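Subtilisin-like protein (Prochloron didemni, PDB 3ZXY) probably cleaves peptide bonds as a serine endopeptidase of the subtilisin (S8) family, this chain being the protease domain of PatA. Local coordinates at residues Asn9-Ile14 and Gln73-Ile78; Ala56-Gly61 and Glu193-Ala198; Val138-Ala143 and His153-Leu158; Leu162-Met167 and Ala211-Ile216; Gln186-Pro191 and Gly265-Ser270. The protein carries 1 engineered substitution. One frame throughout, in Å; residues are numbered along the deposited sequence.

In the fold
Four of the five contacts involve the central seven-stranded parallel sheet. Contact 1 pairs two of its strands, contacts 3 and 4 sit on adjoining strands linked by backbone bonds between A142 and both L162 and V164, and contact 5 lies on strand 187-191, at one edge. Backbone bonds of G165 with I188 and A190 join contacts 4 and 5, whose centres are about 8 Å apart. Contact 2 ties helix 47-60 to a small hairpin, touching contact 1 through F60 and I59, and contact 4 through I58 and I59. The predicted charge relay of D16, H51 and engineered A211 lies among them: the I14 side chain comes about 4 Å from that of D16, and A143 about 5 Å from A211.

Contact 1: Asn9-Ile14 and Gln73-Ile78; sequences NIRVAI and QCRGLI
R11 and R75 are paired across two parallel strands, 11-14 and 75-78, neighbours in the central sheet of the subtilisin fold. The backbones alternate: V12 N gives a nearly straight bond to R75 O at 2.9 Å, V12 O takes L77 N, and I14 N reaches L77 O. One step earlier R75 N donates to I10 O, the most bent of the four bonds (143° at the hydrogen). On the face of V12 and I14, which helices 47-60 and 210-230 cover, I14 CG1 packs on I78 CD1 and V12 CG2 on C74 CB, branched and compact residues suited to filling it. G76 lies on this face too, and its bare CA leaves room for the F60 ring. On the other face R11 runs alongside R75. Its CB rests against L77 CD1, 4.2 Å away; CG, anti to the carbonyl carbon (chi1 -64°), sits 4.1 Å from R75 CB and over one face of the R75 guanidinium; CD lies 4.0 Å from R75 NH1. There the chain bends, and NE bonds the carbonyl of G105. The guanidinium planes are 51° apart, and a water probably softens the repulsion of like charges: in the plane of the R11 group it accepts from R11 NH1 at 2.8 Å, and weakly from R75 NH1 at 3.4 Å.

Contact 2: Ala56-Gly61 and Glu193-Ala198; sequences ASIIFG and EDILGA
S57 meets a flat group, the peptide joining G197 to A198: A198 N donates to S57 OG at 2.9 Å, with an angle of 164° at the hydrogen. The other flat group is the F60 ring, on a different side of the helix from the strand. I59 CG2 stands 3.7 Å above the centre of one face, while F60 CZ meets G76 CA and F60 CE1 meets C74 O, both of contact 1. Helix 47-60, which carries the predicted charge-relay residue H51, crosses strand 195-198 almost at right angles, 98° between their directions. That strand pairs antiparallel with 204-207 in a small hairpin, where D194 and I195 both face L207 as a G1 beta bulge. S57 OG lies between its own backbone N and carbonyl carbon (chi1 71°), the crowded position, which turns it to the strand. G197 CA passes 3.2 Å from S57 OG, and with no side chain G197 fits this close approach. A198, with its short methyl, lets its CB settle 3.7 Å from S57 CB. Nearer the start of the strand, I58 crosses I195 at about a right angle, I58 CD1 touching I195 CG2 at 3.7 Å, and I58 also packs on P215 and I216 of helix 210-230. S57 OG is used twice: it donates to the carbonyl of H54 and accepts from A198. A serine hydroxyl can do both, and here it joins the last turn of the helix to a buried strand N-H.

Contact 3: Val138-Ala143 and His153-Leu158; sequences VLLVAA and HVPAAL
A142 and A156 bring their CA atoms to 4.8 Å, where strand 139-143 passes a turn that is not paired to it as a sheet neighbour. The V154-P155 peptide is cis, and from P155 to L158 the chain makes a type I beta turn, closed by L158 N bonding P155 O, while A157 N returns to H153 O. The sharp reversal presents the proline ring and the A156 methyl to the strand. A142 CB lies 3.7 Å from A156 CA and 4.1 Å from P155 CG, and L140 CD2 reaches the same P155 CG at 4.3 Å; alanine is small enough to admit the ring so close. This strand belongs to the central sheet of the subtilisin fold and probably leads, as in other subtilases, into the loop with the oxyanion-hole asparagine; V141 and A143 touch helix 210-230, whose first turn holds A211. At the strand's end A143 O is served by two waters. One water donates to A143 O at 2.9 Å and accepts from A156 N at 3.0 Å; another water donates to A143 O and pairs with H153 ND1. The imidazole suits this position because it has a second nitrogen, NE2, which bonds N147 OD1. A156 CB lies 3.4 Å from A143 O.

Contact 4: Leu162-Met167 and Ala211-Ile216; sequences LAVGAM and AFATPI. Engineered in segment 211-216: A211 (natural residue Ser).
V164 packs on A213 where strand 162-167 of the subtilisin sheet is crossed by the start of helix 210-230, their directions 119° apart. V164 CG1, anti to the backbone N (chi1 -177°), lies 3.8 Å from A213 CB, and A213 CB in turn sits 3.6 Å from G165 O. The alanine methyl is short enough to let the helix settle on the strand; a little further along, A166 CB is 4.5 Å away from A213 CB. T214 adds its hydroxyl: OG1 approaches V164 CB at 3.7 Å. That oxygen is not stranded in the apolar contact, because it hydrogen-bonds T210 O in the turn before, which is how threonine suits a buried place. The second shell comes from neighbouring strands and the helix itself. The T214 side chain touches V141 and A143 of strand 139-143, and A190 packs on both V164 and A213. At P215 the helix kinks, the proline N having no proton to give. The helix carries position 211, predicted as the nucleophile of the charge relay but engineered from Ser to Ala here. A211 O accepts from S112 OG, and the engineered A211 CB stands 4.1 Å above the centre of the F212 ring.

Contact 5: Gln186-Pro191 and Gly265-Ser270; sequences QGILAP and GRLNVS
Outermost in the parallel sheet of the subtilisin fold, strand 187-191 is met along its edge by G265, R266 and L267, just before the last helix. L189 bridges to R266 with two bonds, both nearly straight at the hydrogen: L189 N donates to G265 O at 2.9 Å, and L267 N donates to L189 O at 2.8 Å, so a single strand residue is gripped through both its N-H and its carbonyl. I188 CA approaches G265 O at 3.4 Å in a weaker CH contact. G265 has a positive phi, 139°, at which a CB would be jammed against the preceding carbonyl, and glycine avoids this. L267 supplies the apolar part. With CG anti to the backbone N (chi1 176°), its fork reaches along one face of the strand, to I188 and A190: CD1 meets I188 CD1 at 4.0 Å, CD2 meets A190 CB at 4.0 Å and touches P191 CD more loosely. L267 CB lies 3.3 Å from L189 O. R266 points away, its NH2 bonding the carbonyl of P250, while M167 of the neighbouring strand touches its side chain. Beyond L267, N268 takes the N-cap place, OD1 accepting from G271 N, a polar start for helix 269-278. A short segment thus pairs with the edge strand before becoming a capped helix, within the layered alpha/beta architecture typical of subtilases, where helices flank the central parallel sheet.

Contact 1: Asn9-Ile14 and Gln73-Ile78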
# COMPACT_ATOMS: atom_id res chain seq x y z
N ASN A 9 11.78 10.07 9.08
CA ASN A 9 11.25 9.54 10.34
C ASN A 9 9.97 8.69 10.18
O ASN A 9 9.54 8.03 11.13
CB ASN A 9 10.99 10.66 11.34
CG ASN A 9 12.27 11.32 11.81
OD1 ASN A 9 12.49 12.52 11.63
ND2 ASN A 9 13.14 10.52 12.41
N ILE A 10 9.38 8.69 8.99
CA ILE A 10 8.21 7.87 8.70
C ILE A 10 8.66 6.59 8.00
O ILE A 10 9.36 6.65 6.99
CB ILE A 10 7.19 8.63 7.83
CG1 ILE A 10 6.73 9.87 8.59
CG2 ILE A 10 6.01 7.74 7.43
CD1 ILE A 10 6.12 9.62 9.96
N ARG A 11 8.23 5.46 8.54
CA ARG A 11 8.62 4.14 8.04
C ARG A 11 7.46 3.45 7.35
O ARG A 11 6.39 3.29 7.93
CB ARG A 11 9.14 3.29 9.20
CG ARG A 11 10.40 3.87 9.82
CD ARG A 11 10.76 3.21 11.14
NE ARG A 11 9.95 3.66 12.27
CZ ARG A 11 10.11 4.78 12.97
NH1 ARG A 11 11.08 5.68 12.70
NH2 ARG A 11 9.28 5.02 13.99
N VAL A 12 7.71 3.05 6.11
CA VAL A 12 6.71 2.38 5.28
C VAL A 12 7.25 0.99 4.96
O VAL A 12 8.32 0.86 4.38
CB VAL A 12 6.47 3.13 3.97
CG1 VAL A 12 5.41 2.44 3.13
CG2 VAL A 12 6.12 4.58 4.24
N ALA A 13 6.52 -0.04 5.37
CA ALA A 13 6.90 -1.42 5.08
C ALA A 13 6.19 -1.91 3.83
O ALA A 13 4.99 -1.63 3.65
CB ALA A 13 6.55 -2.32 6.25
N ILE A 14 6.93 -2.61 2.98
CA ILE A 14 6.40 -3.23 1.77
C ILE A 14 6.44 -4.73 2.04
O ILE A 14 7.52 -5.31 2.15
CB ILE A 14 7.28 -2.93 0.54
CG1 ILE A 14 7.46 -1.43 0.34
CG2 ILE A 14 6.70 -3.61 -0.71
CD1 ILE A 14 6.18 -0.67 0.06
N GLN A 73 11.69 10.05 0.19
CA GLN A 73 12.51 10.32 1.36
C GLN A 73 12.09 9.57 2.62
O GLN A 73 12.77 9.64 3.64
CB GLN A 73 12.56 11.82 1.63
CG GLN A 73 13.43 12.55 0.63
CD GLN A 73 13.64 14.00 0.98
OE1 GLN A 73 13.43 14.41 2.13
NE2 GLN A 73 14.05 14.79 -0.00
N CYS A 74 10.98 8.84 2.58
CA CYS A 74 10.58 8.07 3.75
C CYS A 74 11.51 6.86 3.86
O CYS A 74 12.12 6.45 2.87
CB CYS A 74 9.12 7.63 3.63
SG CYS A 74 7.96 9.01 3.82
N ARG A 75 11.60 6.29 5.05
CA ARG A 75 12.37 5.05 5.24
C ARG A 75 11.54 3.83 4.85
O ARG A 75 10.39 3.70 5.28
CB ARG A 75 12.80 4.94 6.70
CG ARG A 75 14.12 5.63 7.01
CD ARG A 75 14.71 5.08 8.29
NE ARG A 75 14.90 3.63 8.21
CZ ARG A 75 14.88 2.78 9.24
NH1 ARG A 75 14.66 3.20 10.48
NH2 ARG A 75 15.07 1.48 9.02
N GLY A 76 12.12 2.98 4.01
CA GLY A 76 11.43 1.79 3.52
C GLY A 76 11.90 0.55 4.26
O GLY A 76 13.10 0.35 4.47
N LEU A 77 10.93 -0.27 4.67
CA LEU A 77 11.18 -1.56 5.30
C LEU A 77 10.68 -2.62 4.34
O LEU A 77 9.46 -2.74 4.07
CB LEU A 77 10.50 -1.68 6.66
CG LEU A 77 10.83 -0.61 7.71
CD1 LEU A 77 9.94 -0.81 8.92
CD2 LEU A 77 12.31 -0.65 8.07
N ILE A 78 11.61 -3.36 3.75
CA ILE A 78 11.24 -4.38 2.77
C ILE A 78 11.12 -5.72 3.49
O ILE A 78 12.10 -6.21 4.06
CB ILE A 78 12.26 -4.51 1.63
CG1 ILE A 78 12.54 -3.15 0.95
CG2 ILE A 78 11.82 -5.56 0.64
CD1 ILE A 78 11.33 -2.34 0.60
O HOH W 1 12.94 6.13 10.61

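Contact 2: Ala56-Gly61 and Glu193-Ala198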
# COMPACT_ATOMS: atom_id res chain seq x y z
N ALA A 56 7.36 -1.52 -4.82
CA ALA A 56 8.29 -0.72 -4.02
C ALA A 56 8.67 0.54 -4.77
O ALA A 56 8.75 1.62 -4.16
CB ALA A 56 9.54 -1.50 -3.64
N SER A 57 8.83 0.45 -6.09
CA SER A 57 9.29 1.59 -6.88
C SER A 57 8.26 2.72 -6.91
O SER A 57 8.61 3.90 -7.00
CB SER A 57 9.69 1.16 -8.29
OG SER A 57 8.59 0.80 -9.09
N ILE A 58 6.98 2.38 -6.84
CA ILE A 58 5.91 3.38 -6.85
C ILE A 58 6.04 4.33 -5.68
O ILE A 58 5.73 5.53 -5.80
CB ILE A 58 4.52 2.70 -6.90
CG1 ILE A 58 4.29 2.06 -8.27
CG2 ILE A 58 3.40 3.69 -6.60
CD1 ILE A 58 3.18 1.03 -8.26
N ILE A 59 6.49 3.81 -4.54
CA ILE A 59 6.67 4.62 -3.33
C ILE A 59 8.08 5.20 -3.25
O ILE A 59 8.25 6.38 -2.99
CB ILE A 59 6.37 3.78 -2.06
CG1 ILE A 59 4.95 3.22 -2.15
CG2 ILE A 59 6.58 4.61 -0.78
CD1 ILE A 59 4.60 2.22 -1.06
N PHE A 60 9.10 4.37 -3.48
CA PHE A 60 10.48 4.75 -3.16
C PHE A 60 11.38 5.09 -4.34
O PHE A 60 12.54 5.44 -4.13
CB PHE A 60 11.15 3.65 -2.32
CG PHE A 60 10.48 3.43 -0.99
CD1 PHE A 60 10.58 4.40 0.01
CD2 PHE A 60 9.75 2.28 -0.75
CE1 PHE A 60 9.95 4.22 1.24
CE2 PHE A 60 9.12 2.11 0.48
CZ PHE A 60 9.22 3.08 1.45
N GLY A 61 10.88 4.99 -5.56
CA GLY A 61 11.66 5.43 -6.71
C GLY A 61 12.10 6.87 -6.53
O GLY A 61 11.35 7.71 -6.02
N GLU A 193 -4.50 1.88 -13.48
CA GLU A 193 -4.32 1.51 -14.87
C GLU A 193 -2.98 2.02 -15.38
O GLU A 193 -2.69 3.21 -15.30
CB GLU A 193 -5.46 2.10 -15.70
CG GLU A 193 -5.66 1.47 -17.05
CD GLU A 193 -7.12 1.55 -17.49
OE1 GLU A 193 -7.56 2.67 -17.80
OE2 GLU A 193 -7.81 0.50 -17.51
N ASP A 194 -2.17 1.10 -15.91
CA ASP A 194 -0.90 1.44 -16.56
C ASP A 194 0.01 2.28 -15.65
O ASP A 194 0.54 3.33 -16.05
CB ASP A 194 -1.17 2.12 -17.89
CG ASP A 194 -1.91 1.23 -18.87
OD1 ASP A 194 -1.64 0.00 -18.88
OD2 ASP A 194 -2.74 1.75 -19.65
N ILE A 195 0.20 1.78 -14.44
CA ILE A 195 1.04 2.44 -13.45
C ILE A 195 2.52 2.08 -13.67
O ILE A 195 2.88 0.89 -13.74
CB ILE A 195 0.63 2.06 -12.01
CG1 ILE A 195 -0.87 2.29 -11.77
CG2 ILE A 195 1.47 2.80 -10.99
CD1 ILE A 195 -1.35 3.68 -12.13
N LEU A 196 3.36 3.11 -13.81
CA LEU A 196 4.80 2.93 -14.08
C LEU A 196 5.51 2.36 -12.85
O LEU A 196 5.28 2.79 -11.72
CB LEU A 196 5.42 4.27 -14.46
CG LEU A 196 6.89 4.25 -14.90
CD1 LEU A 196 7.10 3.46 -16.18
CD2 LEU A 196 7.37 5.68 -15.05
N GLY A 197 6.36 1.36 -13.07
CA GLY A 197 7.19 0.84 -11.99
C GLY A 197 8.41 0.14 -12.56
O GLY A 197 8.52 -0.06 -13.77
N ALA A 198 9.32 -0.21 -11.67
CA ALA A 198 10.58 -0.85 -12.01
C ALA A 198 10.47 -2.35 -12.25
O ALA A 198 9.63 -3.02 -11.65
CB ALA A 198 11.59 -0.61 -10.89

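Contact 3: Val138-Ala143 and His153-Leu158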
# COMPACT_ATOMS: atom_id res chain seq x y z
N VAL A 138 -0.72 1.36 13.62
CA VAL A 138 0.02 1.12 12.39
C VAL A 138 -1.04 0.93 11.32
O VAL A 138 -1.95 0.12 11.50
CB VAL A 138 0.89 -0.16 12.51
CG1 VAL A 138 1.56 -0.51 11.18
CG2 VAL A 138 1.91 -0.01 13.64
N LEU A 139 -0.96 1.66 10.21
CA LEU A 139 -1.99 1.56 9.18
C LEU A 139 -1.65 0.51 8.13
O LEU A 139 -0.61 0.60 7.47
CB LEU A 139 -2.15 2.91 8.49
CG LEU A 139 -3.09 2.96 7.29
CD1 LEU A 139 -4.50 2.58 7.70
CD2 LEU A 139 -3.07 4.36 6.66
N LEU A 140 -2.53 -0.47 7.98
CA LEU A 140 -2.41 -1.47 6.93
C LEU A 140 -3.20 -0.96 5.72
O LEU A 140 -4.37 -0.60 5.86
CB LEU A 140 -2.96 -2.81 7.42
CG LEU A 140 -2.43 -4.08 6.75
CD1 LEU A 140 -2.76 -5.34 7.55
CD2 LEU A 140 -2.97 -4.16 5.34
N VAL A 141 -2.54 -0.89 4.56
CA VAL A 141 -3.16 -0.45 3.31
C VAL A 141 -3.09 -1.68 2.40
O VAL A 141 -1.99 -2.21 2.15
CB VAL A 141 -2.40 0.74 2.67
CG1 VAL A 141 -3.12 1.20 1.42
CG2 VAL A 141 -2.27 1.90 3.66
N ALA A 142 -4.25 -2.15 1.92
CA ALA A 142 -4.31 -3.46 1.25
C ALA A 142 -5.15 -3.45 -0.01
O ALA A 142 -6.18 -2.78 -0.08
CB ALA A 142 -4.84 -4.54 2.22
N ALA A 143 -4.73 -4.25 -0.99
CA ALA A 143 -5.41 -4.33 -2.28
C ALA A 143 -6.79 -4.98 -2.17
O ALA A 143 -6.94 -6.04 -1.57
CB ALA A 143 -4.56 -5.12 -3.27
N HIS A 153 -11.58 -9.38 -0.29
CA HIS A 153 -10.32 -10.03 0.03
C HIS A 153 -9.95 -9.66 1.45
O HIS A 153 -10.31 -8.60 1.94
CB HIS A 153 -9.18 -9.56 -0.89
CG HIS A 153 -9.18 -10.18 -2.26
ND1 HIS A 153 -8.04 -10.35 -2.97
CD2 HIS A 153 -10.21 -10.66 -3.05
CE1 HIS A 153 -8.34 -10.89 -4.17
NE2 HIS A 153 -9.65 -11.12 -4.21
N VAL A 154 -9.20 -10.56 2.09
CA VAL A 154 -8.48 -10.27 3.31
C VAL A 154 -6.99 -10.20 2.97
O VAL A 154 -6.49 -10.97 2.14
CB VAL A 154 -8.79 -11.30 4.42
CG1 VAL A 154 -10.26 -11.22 4.81
CG2 VAL A 154 -8.41 -12.73 4.02
N PRO A 155 -6.26 -9.28 3.61
CA PRO A 155 -6.66 -8.43 4.74
C PRO A 155 -7.44 -7.15 4.45
O PRO A 155 -7.81 -6.46 5.39
CB PRO A 155 -5.31 -8.08 5.38
CG PRO A 155 -4.37 -8.06 4.25
CD PRO A 155 -4.81 -9.19 3.36
N ALA A 156 -7.67 -6.83 3.19
CA ALA A 156 -8.36 -5.58 2.85
C ALA A 156 -9.67 -5.35 3.62
O ALA A 156 -9.98 -4.20 3.94
CB ALA A 156 -8.62 -5.50 1.36
N ALA A 157 -10.44 -6.40 3.88
CA ALA A 157 -11.73 -6.30 4.55
C ALA A 157 -11.69 -6.27 6.09
O ALA A 157 -12.73 -6.18 6.76
CB ALA A 157 -12.65 -7.45 4.09
N LEU A 158 -10.49 -6.36 6.67
CA LEU A 158 -10.38 -6.56 8.11
C LEU A 158 -10.42 -5.24 8.87
O LEU A 158 -10.24 -4.18 8.29
CB LEU A 158 -9.13 -7.37 8.43
CG LEU A 158 -9.16 -8.82 7.92
CD1 LEU A 158 -7.87 -9.54 8.31
CD2 LEU A 158 -10.36 -9.58 8.43
O HOH W 2 -6.23 -7.68 0.68
O HOH W 3 -5.85 -8.56 -2.86

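Contact 4: Leu162-Met167 and Ala211-Ile216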
# COMPACT_ATOMS: atom_id res chain seq x y z
N LEU A 162 -7.23 0.04 5.50
CA LEU A 162 -7.62 0.88 4.36
C LEU A 162 -7.52 0.03 3.10
O LEU A 162 -6.41 -0.34 2.69
CB LEU A 162 -6.72 2.11 4.27
CG LEU A 162 -7.01 3.11 3.15
CD1 LEU A 162 -8.47 3.52 3.13
CD2 LEU A 162 -6.09 4.33 3.30
N ALA A 163 -8.67 -0.32 2.53
CA ALA A 163 -8.73 -1.10 1.31
C ALA A 163 -8.62 -0.19 0.10
O ALA A 163 -9.12 0.96 0.12
CB ALA A 163 -10.06 -1.86 1.27
N VAL A 164 -7.97 -0.67 -0.96
CA VAL A 164 -7.75 0.16 -2.13
C VAL A 164 -8.20 -0.56 -3.39
O VAL A 164 -7.70 -1.65 -3.73
CB VAL A 164 -6.27 0.58 -2.27
CG1 VAL A 164 -6.07 1.50 -3.47
CG2 VAL A 164 -5.75 1.23 -0.98
N GLY A 165 -9.16 0.06 -4.07
CA GLY A 165 -9.58 -0.36 -5.41
C GLY A 165 -8.94 0.49 -6.49
O GLY A 165 -8.24 1.46 -6.19
N ALA A 166 -9.20 0.13 -7.75
CA ALA A 166 -8.57 0.76 -8.90
C ALA A 166 -9.55 1.56 -9.74
O ALA A 166 -10.66 1.09 -10.04
CB ALA A 166 -7.87 -0.30 -9.77
N MET A 167 -9.12 2.76 -10.14
CA MET A 167 -9.86 3.59 -11.06
C MET A 167 -8.96 3.93 -12.25
O MET A 167 -7.73 3.81 -12.19
CB MET A 167 -10.40 4.85 -10.38
CG MET A 167 -9.35 5.70 -9.75
SD MET A 167 -10.12 7.24 -9.16
CE MET A 167 -8.72 8.02 -8.36
N ALA A 211 -3.23 -4.09 -6.99
CA ALA A 211 -1.89 -4.17 -6.39
C ALA A 211 -1.04 -2.94 -6.62
O ALA A 211 -0.11 -2.69 -5.86
CB ALA A 211 -1.14 -5.38 -6.91
N PHE A 212 -1.33 -2.19 -7.67
CA PHE A 212 -0.52 -1.03 -8.05
C PHE A 212 -1.16 0.28 -7.60
O PHE A 212 -0.47 1.27 -7.33
CB PHE A 212 -0.18 -1.11 -9.54
CG PHE A 212 0.35 -2.45 -9.89
CD1 PHE A 212 1.55 -2.88 -9.37
CD2 PHE A 212 -0.42 -3.35 -10.59
CE1 PHE A 212 2.03 -4.15 -9.62
CE2 PHE A 212 0.03 -4.63 -10.84
CZ PHE A 212 1.27 -5.02 -10.36
N ALA A 213 -2.48 0.26 -7.44
CA ALA A 213 -3.21 1.37 -6.80
C ALA A 213 -2.86 1.47 -5.31
O ALA A 213 -2.74 2.56 -4.75
CB ALA A 213 -4.72 1.16 -6.97
N THR A 214 -2.70 0.31 -4.67
CA THR A 214 -2.43 0.22 -3.23
C THR A 214 -1.21 1.07 -2.80
O THR A 214 -1.34 1.88 -1.89
CB THR A 214 -2.35 -1.25 -2.79
OG1 THR A 214 -3.62 -1.86 -3.01
CG2 THR A 214 -1.98 -1.40 -1.32
N PRO A 215 -0.04 0.92 -3.46
CA PRO A 215 1.13 1.72 -3.07
C PRO A 215 0.99 3.20 -3.32
O PRO A 215 1.69 4.00 -2.67
CB PRO A 215 2.29 1.09 -3.86
CG PRO A 215 1.63 0.38 -4.98
CD PRO A 215 0.34 -0.13 -4.43
N ILE A 216 0.12 3.61 -4.24
CA ILE A 216 -0.14 5.03 -4.42
C ILE A 216 -0.76 5.57 -3.14
O ILE A 216 -0.36 6.62 -2.62
CB ILE A 216 -1.02 5.30 -5.64
CG1 ILE A 216 -0.26 4.92 -6.92
CG2 ILE A 216 -1.41 6.78 -5.69
CD1 ILE A 216 -1.05 5.03 -8.19

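Contact 5: Gln186-Pro191 and Gly265-Ser270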
# COMPACT_ATOMS: atom_id res chain seq x y z
N GLN A 186 -14.57 1.32 4.14
CA GLN A 186 -13.13 1.46 4.36
C GLN A 186 -12.27 1.36 3.12
O GLN A 186 -11.05 1.22 3.22
CB GLN A 186 -12.65 0.49 5.45
CG GLN A 186 -12.64 -0.98 5.07
CD GLN A 186 -12.31 -1.87 6.25
OE1 GLN A 186 -12.85 -1.66 7.34
NE2 GLN A 186 -11.46 -2.86 6.04
N GLY A 187 -12.89 1.44 1.95
CA GLY A 187 -12.15 1.37 0.70
C GLY A 187 -12.17 2.70 -0.05
O GLY A 187 -13.15 3.43 -0.00
N ILE A 188 -11.07 2.97 -0.75
CA ILE A 188 -11.00 4.11 -1.64
C ILE A 188 -10.43 3.67 -2.98
O ILE A 188 -9.69 2.70 -3.05
CB ILE A 188 -10.19 5.30 -1.04
CG1 ILE A 188 -8.76 4.92 -0.75
CG2 ILE A 188 -10.94 5.88 0.15
CD1 ILE A 188 -7.96 6.18 -0.39
N LEU A 189 -10.79 4.40 -4.01
CA LEU A 189 -10.25 4.14 -5.35
C LEU A 189 -9.00 4.98 -5.58
O LEU A 189 -8.98 6.19 -5.31
CB LEU A 189 -11.28 4.48 -6.44
CG LEU A 189 -12.58 3.68 -6.48
CD1 LEU A 189 -13.50 4.23 -7.57
CD2 LEU A 189 -12.29 2.19 -6.72
N ALA A 190 -7.98 4.36 -6.15
CA ALA A 190 -6.78 5.08 -6.54
C ALA A 190 -6.41 4.66 -7.95
O ALA A 190 -6.90 3.66 -8.47
CB ALA A 190 -5.64 4.84 -5.55
N PRO A 191 -5.54 5.43 -8.63
CA PRO A 191 -5.21 5.08 -10.00
C PRO A 191 -4.63 3.68 -10.08
O PRO A 191 -3.73 3.35 -9.31
CB PRO A 191 -4.15 6.14 -10.38
CG PRO A 191 -4.49 7.29 -9.52
CD PRO A 191 -4.94 6.71 -8.21
N GLY A 265 -15.16 6.40 -2.04
CA GLY A 265 -14.86 7.49 -2.94
C GLY A 265 -13.50 7.39 -3.58
O GLY A 265 -12.72 6.46 -3.34
N ARG A 266 -13.19 8.38 -4.41
CA ARG A 266 -11.92 8.48 -5.08
C ARG A 266 -10.87 9.23 -4.26
O ARG A 266 -11.19 10.27 -3.66
CB ARG A 266 -12.13 9.25 -6.38
CG ARG A 266 -13.08 8.55 -7.34
CD ARG A 266 -13.24 9.40 -8.57
NE ARG A 266 -14.13 10.53 -8.33
CZ ARG A 266 -13.89 11.81 -8.63
NH1 ARG A 266 -12.74 12.19 -9.19
NH2 ARG A 266 -14.83 12.72 -8.39
N LEU A 267 -9.64 8.73 -4.28
CA LEU A 267 -8.52 9.37 -3.62
C LEU A 267 -8.46 10.84 -3.99
O LEU A 267 -8.49 11.21 -5.16
CB LEU A 267 -7.22 8.70 -4.04
CG LEU A 267 -5.91 9.28 -3.51
CD1 LEU A 267 -5.83 9.17 -2.00
CD2 LEU A 267 -4.77 8.54 -4.23
N ASN A 268 -8.36 11.68 -2.96
CA ASN A 268 -8.38 13.13 -3.12
C ASN A 268 -7.24 13.71 -2.29
O ASN A 268 -7.44 14.08 -1.13
CB ASN A 268 -9.74 13.66 -2.66
CG ASN A 268 -9.84 15.17 -2.72
OD1 ASN A 268 -8.99 15.83 -3.34
ND2 ASN A 268 -10.87 15.73 -2.09
N VAL A 269 -6.06 13.80 -2.88
CA VAL A 269 -4.85 14.14 -2.15
C VAL A 269 -4.92 15.59 -1.66
O VAL A 269 -4.64 15.86 -0.50
CB VAL A 269 -3.58 13.90 -2.96
CG1 VAL A 269 -2.35 14.19 -2.09
CG2 VAL A 269 -3.52 12.44 -3.41
N SER A 270 -5.33 16.50 -2.54
CA SER A 270 -5.44 17.92 -2.13
C SER A 270 -6.46 18.08 -1.01
O SER A 270 -6.20 18.78 -0.03
CB SER A 270 -5.76 18.82 -3.32
OG SER A 270 -6.95 18.44 -3.96